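Mitochondrial association factor 1 (Toxoplasma gondii, PDB 6BXS) belongs to a parasite family tied to the manipulation of host mitochondria and probably has a fold related to the ADP-ribose-binding macro domain. Local coordinates at residues 119-124 against 151-156; 147-152 against 166-171; 42-47 against 207-212. All blocks are in the same frame, centred on the assembly; numbering follows the deposited sequence.

In the fold
After strands 8-13 and 19-24 the chain reaches residues 42-47, which open contact 3 and lead into strand 45-50; that loop closes only when residues 207-212 arrive. Contacts 1 and 2 both fall within this span. Residues 119-124 meet 151-156 in contact 1, and strand 147-152, shared with contact 1 through Ile-151 and Leu-152, then turns back to pair with 166-171 in contact 2, so the second loop starts where the first ends. Strands 120-126, 147-152, 166-170 and 45-50 lie side by side in that order in one mixed sheet. Ser-123 reaches His-150 between contacts 1 and 2, while Leu-168 N and Thr-47 O join contacts 2 and 3.

Contact 1: residues 119-124 against 151-156; sequences VFARSF and ILKPEV
Phe-120 and Leu-152 stand side by side and point the same way, with methyl CD2 of Leu-152 3.8 Å from CD1 of the Phe-120 ring and oblique to it. Although the two residues form an antiparallel non-hydrogen-bonded pair, their side chains diverge at the root, and only the outer parts come together. One face of the ring lies under a neighbour in sequence: CG1 of Val-119, anti to its backbone N (chi1 175°), sits over the ring centre of Phe-120, 3.6 Å above the plane. That methyl also meets CG2 of Val-156 at 4.2 Å, the two valines crossing at about a right angle, and Ile-70 of helix 61-76 touches both.

A classic beta bulge interrupts the pairing of strand 120-126 with strand 147-152: Ala-121 and Arg-122 both face Ile-151, and the register shifts by one residue where the chain turns a corner. Ile-151 O is gripped twice, by Ala-121 N nearly along the C=O axis and by Arg-122 N, 3.3 Å away, in the carbonyl plane on a lone pair. Ile-151 N returns a bond to Arg-122 O.

Ile-151 sends its branches two ways. CG2, anti to the backbone N, reaches CB of the bulge residue Ala-121 at 4.1 Å; CD1 comes to the edge of the Phe-124 ring, 4.2 Å from CE1. Arg-122 leads its guanidinium away to a salt bridge with Glu-110. Beyond the bulge, Lys-153 N gives Val-119 O a practically straight bond of 2.9 Å (179°), the donor tilted from the carbonyl plane. Lys-153 CG lies 3.4 Å from Val-119 O, while the chain bends at chi3 and chi4 and NZ is bonded to the carbonyl oxygen of Gly-114.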
loop_
_atom_site.group_PDB
_atom_site.type_symbol
_atom_site.label_atom_id
_atom_site.label_comp_id
_atom_site.label_asym_id
_atom_site.label_seq_id
_atom_site.Cartn_x
_atom_site.Cartn_y
_atom_site.Cartn_z
ATOM N N VAL A 119 7.499 14.830 -9.972
ATOM C CA VAL A 119 6.433 13.891 -9.642
ATOM C C VAL A 119 6.083 13.941 -8.158
ATOM O O VAL A 119 4.915 14.063 -7.790
ATOM C CB VAL A 119 6.833 12.448 -10.018
ATOM C CG1 VAL A 119 5.779 11.451 -9.553
ATOM C CG2 VAL A 119 7.052 12.332 -11.523
ATOM N N PHE A 120 7.107 13.839 -7.314
ATOM C CA PHE A 120 6.916 13.745 -5.871
ATOM C C PHE A 120 7.238 15.056 -5.166
ATOM O O PHE A 120 8.312 15.622 -5.354
ATOM C CB PHE A 120 7.786 12.624 -5.303
ATOM C CG PHE A 120 7.585 11.302 -5.983
ATOM C CD1 PHE A 120 6.449 10.551 -5.738
ATOM C CD2 PHE A 120 8.531 10.808 -6.867
ATOM C CE1 PHE A 120 6.256 9.335 -6.361
ATOM C CE2 PHE A 120 8.344 9.591 -7.493
ATOM C CZ PHE A 120 7.206 8.854 -7.240
ATOM N N ALA A 121 6.299 15.529 -4.351
ATOM C CA ALA A 121 6.492 16.739 -3.554
ATOM C C ALA A 121 7.307 16.439 -2.302
ATOM O O ALA A 121 8.187 17.210 -1.917
ATOM C CB ALA A 121 5.151 17.339 -3.173
ATOM N N ARG A 122 6.990 15.320 -1.660
ATOM C CA ARG A 122 7.711 14.882 -0.475
ATOM C C ARG A 122 7.573 13.374 -0.336
ATOM O O ARG A 122 6.543 12.807 -0.702
ATOM C CB ARG A 122 7.189 15.593 0.771
ATOM C CG ARG A 122 8.167 15.586 1.931
ATOM C CD ARG A 122 8.002 16.814 2.794
ATOM N NE ARG A 122 9.107 16.966 3.741
ATOM C CZ ARG A 122 10.047 17.911 3.686
ATOM N NH1 ARG A 122 10.042 18.834 2.732
ATOM N NH2 ARG A 122 10.999 17.936 4.609
ATOM N N SER A 123 8.613 12.729 0.185
ATOM C CA SER A 123 8.663 11.271 0.237
ATOM C C SER A 123 9.073 10.765 1.610
ATOM O O SER A 123 10.004 11.285 2.226
ATOM C CB SER A 123 9.627 10.739 -0.823
ATOM O OG SER A 123 9.234 11.160 -2.116
ATOM N N PHE A 124 8.369 9.736 2.072
ATOM C CA PHE A 124 8.584 9.162 3.392
ATOM C C PHE A 124 8.835 7.666 3.279
ATOM O O PHE A 124 8.509 7.053 2.265
ATOM C CB PHE A 124 7.373 9.412 4.297
ATOM C CG PHE A 124 7.014 10.864 4.454
ATOM C CD1 PHE A 124 6.335 11.539 3.453
ATOM C CD2 PHE A 124 7.340 11.549 5.612
ATOM C CE1 PHE A 124 6.000 12.873 3.600
ATOM C CE2 PHE A 124 7.007 12.882 5.764
ATOM C CZ PHE A 124 6.336 13.543 4.759
ATOM N N ILE A 151 3.784 12.321 -1.067
ATOM C CA ILE A 151 2.897 13.415 -1.431
ATOM C C ILE A 151 3.198 13.795 -2.874
ATOM O O ILE A 151 4.294 14.257 -3.181
ATOM C CB ILE A 151 3.072 14.641 -0.517
ATOM C CG1 ILE A 151 2.892 14.238 0.948
ATOM C CG2 ILE A 151 2.077 15.732 -0.908
ATOM C CD1 ILE A 151 3.087 15.373 1.934
ATOM N N LEU A 152 2.226 13.592 -3.755
ATOM C CA LEU A 152 2.408 13.864 -5.176
ATOM C C LEU A 152 2.272 15.350 -5.478
ATOM O O LEU A 152 1.521 16.062 -4.811
ATOM C CB LEU A 152 1.393 13.071 -6.000
ATOM C CG LEU A 152 1.468 11.548 -5.889
ATOM C CD1 LEU A 152 0.295 10.914 -6.619
ATOM C CD2 LEU A 152 2.786 11.023 -6.441
ATOM N N LYS A 153 3.003 15.817 -6.486
ATOM C CA LYS A 153 2.865 17.197 -6.933
ATOM C C LYS A 153 1.501 17.357 -7.602
ATOM O O LYS A 153 0.934 16.379 -8.092
ATOM C CB LYS A 153 3.988 17.587 -7.895
ATOM C CG LYS A 153 5.391 17.430 -7.323
ATOM C CD LYS A 153 6.413 18.192 -8.151
ATOM C CE LYS A 153 6.783 19.516 -7.501
ATOM N NZ LYS A 153 7.782 19.338 -6.413
ATOM N N PRO A 154 0.965 18.590 -7.619
ATOM C CA PRO A 154 -0.368 18.815 -8.195
ATOM C C PRO A 154 -0.477 18.381 -9.653
ATOM O O PRO A 154 -1.562 18.024 -10.107
ATOM C CB PRO A 154 -0.552 20.332 -8.069
ATOM C CG PRO A 154 0.364 20.742 -6.974
ATOM C CD PRO A 154 1.543 19.828 -7.071
ATOM N N GLU A 155 0.637 18.402 -10.376
ATOM C CA GLU A 155 0.599 18.135 -11.811
ATOM C C GLU A 155 0.611 16.640 -12.146
ATOM O O GLU A 155 0.579 16.273 -13.320
ATOM C CB GLU A 155 1.766 18.822 -12.515
ATOM C CG GLU A 155 1.829 20.328 -12.300
ATOM C CD GLU A 155 2.507 20.716 -10.998
ATOM O OE1 GLU A 155 2.797 19.823 -10.175
ATOM O OE2 GLU A 155 2.751 21.926 -10.801
ATOM N N VAL A 156 0.655 15.783 -11.126
ATOM C CA VAL A 156 0.507 14.341 -11.330
ATOM C C VAL A 156 -0.567 13.764 -10.407
ATOM O O VAL A 156 -0.724 12.548 -10.305
ATOM C CB VAL A 156 1.832 13.585 -11.094
ATOM C CG1 VAL A 156 2.931 14.145 -11.985
ATOM C CG2 VAL A 156 2.245 13.647 -9.633
#

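Contact 2: residues 147-152 against 166-171; sequences TFLHIL and VMLYTV
Phe-148 and Tyr-169, like His-150 and Met-167, are antiparallel hydrogen-bonded pairs, each joined by two backbone bonds; Phe-148 N to Tyr-169 O measures 2.8 Å. CA-H...O contacts supplement these bonds, such as Leu-168 CA to Phe-148 O at 3.2 Å.

Apolar contacts divide between the two faces of the sheet. On one, Leu-149 crosses Val-166 obliquely, CD2 to CG1 at 3.7 Å, and Thr-147 CG2 rests on Leu-168 CD2. On the other, Phe-148 and Tyr-169 run side by side, their CD1 atoms 3.8 Å apart. Met-167 CG, held between its backbone N and carbonyl carbon (chi1 64°), lies near the plane of the His-150 ring, at its edge, 3.9 Å from His-150 CB. Met-167 SD is 4.0 Å from Leu-152 CD2.

Polar side chains meet sparingly: the hydroxyls of Thr-147 and Thr-170 share a weak bond. Both ring nitrogens of His-150 find partners elsewhere, ND1 in Ser-123 and NE2 in Gln-94, and Tyr-169 OH bonds to Thr-52 N. Backbone bonds and apolar packing hold these interior strands of the macro-domain-like sheet, and hydrogen-bonding partners at both nitrogens probably fix the ring orientation of the buried imidazole.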
loop_
_atom_site.group_PDB
_atom_site.type_symbol
_atom_site.label_atom_id
_atom_site.label_comp_id
_atom_site.label_asym_id
_atom_site.label_seq_id
_atom_site.Cartn_x
_atom_site.Cartn_y
_atom_site.Cartn_z
ATOM N N THR A 147 7.985 0.140 3.311
ATOM C CA THR A 147 6.786 0.930 3.060
ATOM C C THR A 147 7.148 2.392 2.832
ATOM O O THR A 147 7.872 2.995 3.623
ATOM C CB THR A 147 5.788 0.828 4.228
ATOM O OG1 THR A 147 5.439 -0.546 4.442
ATOM C CG2 THR A 147 4.527 1.628 3.931
ATOM N N PHE A 148 6.631 2.950 1.742
ATOM C CA PHE A 148 6.886 4.335 1.381
ATOM C C PHE A 148 5.576 5.111 1.285
ATOM O O PHE A 148 4.535 4.546 0.955
ATOM C CB PHE A 148 7.646 4.405 0.055
ATOM C CG PHE A 148 8.862 3.524 0.012
ATOM C CD1 PHE A 148 8.771 2.220 -0.446
ATOM C CD2 PHE A 148 10.091 3.994 0.441
ATOM C CE1 PHE A 148 9.882 1.405 -0.480
ATOM C CE2 PHE A 148 11.208 3.182 0.410
ATOM C CZ PHE A 148 11.105 1.886 -0.051
ATOM N N LEU A 149 5.641 6.403 1.590
ATOM C CA LEU A 149 4.498 7.297 1.465
ATOM C C LEU A 149 4.940 8.552 0.719
ATOM O O LEU A 149 5.921 9.190 1.100
ATOM C CB LEU A 149 3.933 7.648 2.845
ATOM C CG LEU A 149 2.561 8.329 2.902
ATOM C CD1 LEU A 149 1.917 8.098 4.264
ATOM C CD2 LEU A 149 2.665 9.823 2.620
ATOM N N HIS A 150 4.216 8.900 -0.342
ATOM C CA HIS A 150 4.578 10.038 -1.183
ATOM C C HIS A 150 3.449 11.054 -1.283
ATOM O O HIS A 150 2.302 10.697 -1.553
ATOM C CB HIS A 150 4.948 9.575 -2.596
ATOM C CG HIS A 150 6.038 8.550 -2.639
ATOM N ND1 HIS A 150 7.370 8.873 -2.496
ATOM C CD2 HIS A 150 5.994 7.211 -2.833
ATOM C CE1 HIS A 150 8.099 7.774 -2.587
ATOM N NE2 HIS A 150 7.288 6.753 -2.792
ATOM N N ILE A 151 3.784 12.321 -1.067
ATOM C CA ILE A 151 2.897 13.415 -1.431
ATOM C C ILE A 151 3.198 13.795 -2.874
ATOM O O ILE A 151 4.294 14.257 -3.181
ATOM C CB ILE A 151 3.072 14.641 -0.517
ATOM C CG1 ILE A 151 2.892 14.238 0.948
ATOM C CG2 ILE A 151 2.077 15.732 -0.908
ATOM C CD1 ILE A 151 3.087 15.373 1.934
ATOM N N LEU A 152 2.226 13.592 -3.755
ATOM C CA LEU A 152 2.408 13.864 -5.176
ATOM C C LEU A 152 2.272 15.350 -5.478
ATOM O O LEU A 152 1.521 16.062 -4.811
ATOM C CB LEU A 152 1.393 13.071 -6.000
ATOM C CG LEU A 152 1.468 11.548 -5.889
ATOM C CD1 LEU A 152 0.295 10.914 -6.619
ATOM C CD2 LEU A 152 2.786 11.023 -6.441
ATOM N N VAL A 166 -1.905 11.703 -2.144
ATOM C CA VAL A 166 -1.083 10.826 -1.314
ATOM C C VAL A 166 -1.182 9.391 -1.809
ATOM O O VAL A 166 -2.278 8.879 -2.042
ATOM C CB VAL A 166 -1.494 10.871 0.169
ATOM C CG1 VAL A 166 -0.639 9.911 0.993
ATOM C CG2 VAL A 166 -1.372 12.283 0.715
ATOM N N MET A 167 -0.027 8.752 -1.969
ATOM C CA MET A 167 0.032 7.343 -2.327
ATOM C C MET A 167 0.984 6.625 -1.390
ATOM O O MET A 167 1.846 7.247 -0.770
ATOM C CB MET A 167 0.483 7.155 -3.781
ATOM C CG MET A 167 1.903 7.628 -4.074
ATOM S SD MET A 167 2.514 7.079 -5.684
ATOM C CE MET A 167 2.806 5.336 -5.386
ATOM N N LEU A 168 0.809 5.314 -1.281
ATOM C CA LEU A 168 1.764 4.469 -0.586
ATOM C C LEU A 168 2.295 3.409 -1.542
ATOM O O LEU A 168 1.693 3.128 -2.578
ATOM C CB LEU A 168 1.131 3.816 0.644
ATOM C CG LEU A 168 0.960 4.713 1.875
ATOM C CD1 LEU A 168 -0.507 5.003 2.113
ATOM C CD2 LEU A 168 1.590 4.082 3.109
ATOM N N TYR A 169 3.432 2.835 -1.171
ATOM C CA TYR A 169 4.119 1.826 -1.967
ATOM C C TYR A 169 4.704 0.828 -0.979
ATOM O O TYR A 169 5.414 1.217 -0.051
ATOM C CB TYR A 169 5.204 2.471 -2.841
ATOM C CG TYR A 169 5.964 1.537 -3.770
ATOM C CD1 TYR A 169 6.890 0.624 -3.275
ATOM C CD2 TYR A 169 5.788 1.602 -5.148
ATOM C CE1 TYR A 169 7.597 -0.212 -4.123
ATOM C CE2 TYR A 169 6.494 0.769 -6.005
ATOM C CZ TYR A 169 7.396 -0.135 -5.486
ATOM O OH TYR A 169 8.100 -0.966 -6.330
ATOM N N THR A 170 4.379 -0.448 -1.158
ATOM C CA THR A 170 4.830 -1.480 -0.231
ATOM C C THR A 170 5.216 -2.754 -0.975
ATOM O O THR A 170 4.727 -3.021 -2.075
ATOM C CB THR A 170 3.746 -1.804 0.833
ATOM O OG1 THR A 170 4.341 -2.523 1.918
ATOM C CG2 THR A 170 2.598 -2.620 0.240
ATOM N N VAL A 171 6.100 -3.532 -0.357
ATOM C CA VAL A 171 6.645 -4.740 -0.967
ATOM C C VAL A 171 6.208 -5.972 -0.186
ATOM O O VAL A 171 6.607 -6.168 0.962
ATOM C CB VAL A 171 8.185 -4.691 -1.025
ATOM C CG1 VAL A 171 8.749 -5.964 -1.647
ATOM C CG2 VAL A 171 8.649 -3.471 -1.807
#

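Contact 3: residues 42-47 against 207-212; sequences SKRVAT and EVKPVE
The backbones of residues 43-46 and 209-212 run at 97° to each other and meet at Arg-44 and Glu-212, where Glu-212 N bonds to Arg-44 O at 3.0 Å. Arg-44 N in turn gives a bond of 2.8 Å to Glu-212 OE2. That oxygen is met on its anti side, slightly out of the carboxylate plane, and also lies beside Lys-43 CB. The carboxylate bonds to the main chain of Arg-44 and not to its guanidinium, whose plane is turned 61° from it.

A bend at chi3 (44°) sets Arg-44 NE within 2.8 Å of Pro-210 O, which lies in the guanidinium plane at its edge. Lys-209 passes over one face, its CB 3.3 Å from Arg-44 NH1, and Pro-210 CD packs on Arg-44 CD at 3.8 Å. Arg-44 NH2 and Lys-209 NZ come as close as 4.0 Å; Asp-165 forms salt bridges with both residues, to Arg-44 NH1 and Lys-209 NZ, which probably offsets the repulsion. Deeper, Ala-46 CB touches Val-211 CG1 at 3.7 Å.

The contact thus joins the start of strand 45-50 to the link between helix 205-208 and strand 213-216, its parallel neighbour in the sheet. Val-166 of strand 166-170 touches Arg-44, Ala-46 and Val-211, while Val-197 and Tyr-200 of helix 179-202 pack on Val-211.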
loop_
_atom_site.group_PDB
_atom_site.type_symbol
_atom_site.label_atom_id
_atom_site.label_comp_id
_atom_site.label_asym_id
_atom_site.label_seq_id
_atom_site.Cartn_x
_atom_site.Cartn_y
_atom_site.Cartn_z
ATOM N N SER A 42 -14.801 12.251 -1.078
ATOM C CA SER A 42 -15.281 13.040 0.050
ATOM C C SER A 42 -14.217 13.121 1.141
ATOM O O SER A 42 -14.294 13.964 2.035
ATOM C CB SER A 42 -16.572 12.443 0.611
ATOM O OG SER A 42 -16.417 11.062 0.889
ATOM N N LYS A 43 -13.226 12.236 1.060
ATOM C CA LYS A 43 -12.138 12.211 2.028
ATOM C C LYS A 43 -10.817 11.872 1.345
ATOM O O LYS A 43 -10.788 11.483 0.175
ATOM C CB LYS A 43 -12.438 11.206 3.141
ATOM C CG LYS A 43 -12.472 9.760 2.681
ATOM C CD LYS A 43 -13.134 8.856 3.710
ATOM C CE LYS A 43 -14.625 9.135 3.821
ATOM N NZ LYS A 43 -15.365 8.000 4.435
ATOM N N ARG A 44 -9.726 12.027 2.086
ATOM C CA ARG A 44 -8.393 11.823 1.537
ATOM C C ARG A 44 -7.978 10.358 1.638
ATOM O O ARG A 44 -7.542 9.895 2.693
ATOM C CB ARG A 44 -7.378 12.707 2.258
ATOM C CG ARG A 44 -7.797 14.168 2.385
ATOM C CD ARG A 44 -6.718 14.988 3.076
ATOM N NE ARG A 44 -5.397 14.643 2.563
ATOM C CZ ARG A 44 -4.876 15.123 1.437
ATOM N NH1 ARG A 44 -3.672 14.730 1.051
ATOM N NH2 ARG A 44 -5.549 15.995 0.699
ATOM N N VAL A 45 -8.120 9.641 0.529
ATOM C CA VAL A 45 -7.789 8.223 0.470
ATOM C C VAL A 45 -6.428 8.017 -0.189
ATOM O O VAL A 45 -6.209 8.453 -1.317
ATOM C CB VAL A 45 -8.851 7.430 -0.313
ATOM C CG1 VAL A 45 -8.572 5.930 -0.232
ATOM C CG2 VAL A 45 -10.244 7.745 0.209
ATOM N N ALA A 46 -5.521 7.355 0.526
ATOM C CA ALA A 46 -4.211 7.009 -0.013
ATOM C C ALA A 46 -4.198 5.550 -0.446
ATOM O O ALA A 46 -4.442 4.656 0.359
ATOM C CB ALA A 46 -3.124 7.269 1.017
ATOM N N THR A 47 -3.911 5.312 -1.721
ATOM C CA THR A 47 -3.921 3.960 -2.260
ATOM C C THR A 47 -2.528 3.337 -2.177
ATOM O O THR A 47 -1.522 3.992 -2.458
ATOM C CB THR A 47 -4.418 3.948 -3.713
ATOM O OG1 THR A 47 -5.717 4.554 -3.769
ATOM C CG2 THR A 47 -4.503 2.526 -4.243
ATOM N N GLU A 207 -1.145 17.639 9.478
ATOM C CA GLU A 207 -2.114 18.682 9.813
ATOM C C GLU A 207 -2.789 19.226 8.559
ATOM O O GLU A 207 -3.938 19.659 8.604
ATOM C CB GLU A 207 -1.454 19.842 10.565
ATOM C CG GLU A 207 -0.920 19.491 11.942
ATOM C CD GLU A 207 -0.474 20.717 12.720
ATOM O OE1 GLU A 207 0.065 20.550 13.834
ATOM O OE2 GLU A 207 -0.664 21.849 12.220
ATOM N N VAL A 208 -2.062 19.209 7.446
ATOM C CA VAL A 208 -2.546 19.797 6.202
ATOM C C VAL A 208 -3.106 18.735 5.264
ATOM O O VAL A 208 -4.154 18.929 4.646
ATOM C CB VAL A 208 -1.425 20.558 5.467
ATOM C CG1 VAL A 208 -1.995 21.335 4.284
ATOM C CG2 VAL A 208 -0.699 21.495 6.422
ATOM N N LYS A 209 -2.394 17.619 5.160
ATOM C CA LYS A 209 -2.745 16.565 4.218
ATOM C C LYS A 209 -2.744 15.199 4.891
ATOM O O LYS A 209 -1.914 14.344 4.584
ATOM C CB LYS A 209 -1.779 16.583 3.035
ATOM C CG LYS A 209 -1.871 17.865 2.227
ATOM C CD LYS A 209 -1.299 17.711 0.833
ATOM C CE LYS A 209 -1.673 18.904 -0.037
ATOM N NZ LYS A 209 -3.145 18.981 -0.277
ATOM N N PRO A 210 -3.691 14.990 5.814
ATOM C CA PRO A 210 -3.806 13.718 6.531
ATOM C C PRO A 210 -4.301 12.588 5.642
ATOM O O PRO A 210 -5.034 12.832 4.681
ATOM C CB PRO A 210 -4.829 14.026 7.625
ATOM C CG PRO A 210 -5.665 15.109 7.051
ATOM C CD PRO A 210 -4.734 15.946 6.223
ATOM N N VAL A 211 -3.898 11.366 5.964
ATOM C CA VAL A 211 -4.462 10.186 5.327
ATOM C C VAL A 211 -5.664 9.741 6.148
ATOM O O VAL A 211 -5.517 9.285 7.283
ATOM C CB VAL A 211 -3.446 9.042 5.223
ATOM C CG1 VAL A 211 -4.063 7.849 4.502
ATOM C CG2 VAL A 211 -2.190 9.513 4.501
ATOM N N GLU A 212 -6.851 9.878 5.569
ATOM C CA GLU A 212 -8.090 9.599 6.282
ATOM C C GLU A 212 -8.585 8.190 5.973
ATOM O O GLU A 212 -9.405 7.634 6.702
ATOM C CB GLU A 212 -9.147 10.642 5.916
ATOM C CG GLU A 212 -8.605 12.068 5.969
ATOM C CD GLU A 212 -9.659 13.122 5.697
ATOM O OE1 GLU A 212 -9.843 14.014 6.552
ATOM O OE2 GLU A 212 -10.289 13.073 4.621
#